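Transcriptional regulator (NtrC family) (Aquifex aeolicus, PDB 3DZD) activates transcription by sigma54 RNA polymerase as an NtrC-family response regulator with an AAA+ ATPase domain. Local coordinates at the interface of chains A and B. Coordinates in Å, arbitrary orientation; residue numbers count along the deposited sequence, not the author numbering. Chains: chain A/B, Transcriptional regulator (NtrC family).

The interface of chains A and B. Residues chain A 40-44, 69-70; chain B 258-260.
The side-chain amide of B:Gln258 meets the backbone carbonyl of A:Ile40, near the end of helix 33-42. Its nitrogen NE2 donates to A:Ile40 O at 2.8 Å, 153° at the hydrogen, tilted somewhat from the carbonyl plane. The amide four residues on, A:Phe44 N, lies 4.6 Å from A:Ile40 O and is given to B:Lys259 instead, so the long glutamine takes the place of the helical partner. CG anti to the backbone N (chi1 -173°) and an extended chain beyond it carry the amide there. NE2 also makes a weak hydrogen bond to the hydroxyl OG of A:Ser70, 3.4 Å away.

Backbone pairing comes next: B:Lys259 N donates to A:Glu42 O at 3.0 Å, and A:Phe44 N to B:Lys259 O at 2.9 Å. These two bonds flank A:Leu43 in a short parallel beta bridge, a pairing that asks little of the side chains.

Van der Waals contact is looser. CB of A:Phe44 lies 3.9 Å from the amide carbon CD of B:Gln258, the ring turned 75° from the amide plane, while CG1 of B:Ile260 approaches the same CB. The methylene CG of B:Gln258, 4.0 Å from CA of A:Leu43, suits this mixed surface.

An alanine in place of B:Gln258 would probably leave A:Ile40 O without this donor and open a gap beside A:Phe44. In the two-fold pair of the crystal, which may be the form of the inactive protein, the patch ties the receiver domain of one subunit to the ATPase domain of the other and probably helps hold the inactive state.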
# COMPACT_ATOMS: atom_id res chain seq x y z
N ILE A 40 1.83 23.26 20.72
CA ILE A 40 1.12 22.34 19.84
C ILE A 40 0.58 23.07 18.60
O ILE A 40 0.75 22.61 17.47
CB ILE A 40 -0.02 21.62 20.59
CG1 ILE A 40 0.57 20.67 21.64
CG2 ILE A 40 -0.93 20.87 19.64
CD1 ILE A 40 -0.46 20.02 22.53
N LYS A 41 -0.07 24.22 18.82
CA LYS A 41 -0.65 25.01 17.74
C LYS A 41 0.44 25.62 16.87
O LYS A 41 0.22 25.95 15.71
CB LYS A 41 -1.54 26.12 18.32
CG LYS A 41 -2.77 25.62 19.06
CD LYS A 41 -3.25 26.62 20.10
CE LYS A 41 -3.76 27.90 19.45
NZ LYS A 41 -4.18 28.91 20.46
N GLU A 42 1.62 25.75 17.46
CA GLU A 42 2.75 26.42 16.84
C GLU A 42 3.54 25.46 15.95
O GLU A 42 3.99 25.83 14.86
CB GLU A 42 3.65 26.99 17.94
CG GLU A 42 4.77 27.89 17.48
CD GLU A 42 5.63 28.37 18.64
OE1 GLU A 42 6.00 27.54 19.50
OE2 GLU A 42 5.93 29.58 18.70
N LEU A 43 3.70 24.23 16.42
CA LEU A 43 4.57 23.27 15.75
C LEU A 43 4.04 21.84 15.91
O LEU A 43 3.42 21.51 16.92
CB LEU A 43 5.99 23.41 16.30
CG LEU A 43 6.98 22.24 16.20
CD1 LEU A 43 7.33 21.93 14.74
CD2 LEU A 43 8.24 22.57 16.99
N PHE A 44 4.27 21.01 14.90
CA PHE A 44 3.76 19.65 14.94
C PHE A 44 4.73 18.66 15.59
O PHE A 44 5.85 18.48 15.12
CB PHE A 44 3.39 19.16 13.55
CG PHE A 44 2.93 17.73 13.53
CD1 PHE A 44 1.69 17.38 14.01
CD2 PHE A 44 3.77 16.73 13.06
CE1 PHE A 44 1.27 16.07 14.02
CE2 PHE A 44 3.35 15.41 13.06
CZ PHE A 44 2.10 15.08 13.54
N ASN A 69 -6.36 19.80 17.67
CA ASN A 69 -5.41 20.69 17.02
C ASN A 69 -4.13 20.01 16.53
O ASN A 69 -3.23 20.69 16.02
CB ASN A 69 -5.07 21.84 17.97
CG ASN A 69 -6.30 22.38 18.69
OD1 ASN A 69 -7.43 22.20 18.23
ND2 ASN A 69 -6.08 23.04 19.82
N SER A 70 -4.04 18.69 16.68
CA SER A 70 -2.89 17.94 16.20
C SER A 70 -3.25 16.46 16.07
O SER A 70 -2.65 15.60 16.72
CB SER A 70 -1.70 18.12 17.14
OG SER A 70 -0.47 17.95 16.45
N GLN B 258 0.42 25.96 11.95
CA GLN B 258 1.24 24.93 12.57
C GLN B 258 2.38 24.51 11.67
O GLN B 258 2.18 24.11 10.52
CB GLN B 258 0.39 23.72 12.91
CG GLN B 258 1.14 22.68 13.70
CD GLN B 258 0.30 21.46 13.97
OE1 GLN B 258 -0.27 20.87 13.04
NE2 GLN B 258 0.21 21.06 15.23
N LYS B 259 3.60 24.61 12.19
CA LYS B 259 4.79 24.30 11.42
C LYS B 259 4.99 22.78 11.36
O LYS B 259 5.09 22.12 12.39
CB LYS B 259 6.00 24.99 12.05
CG LYS B 259 7.30 24.90 11.26
CD LYS B 259 8.36 25.78 11.90
CE LYS B 259 9.74 25.52 11.33
NZ LYS B 259 10.37 24.30 11.91
N ILE B 260 5.02 22.25 10.14
CA ILE B 260 5.17 20.81 9.93
C ILE B 260 6.49 20.46 9.23
O ILE B 260 6.85 21.06 8.22
CB ILE B 260 4.01 20.24 9.12
CG1 ILE B 260 2.67 20.65 9.75
CG2 ILE B 260 4.12 18.72 9.02
CD1 ILE B 260 1.46 20.16 8.99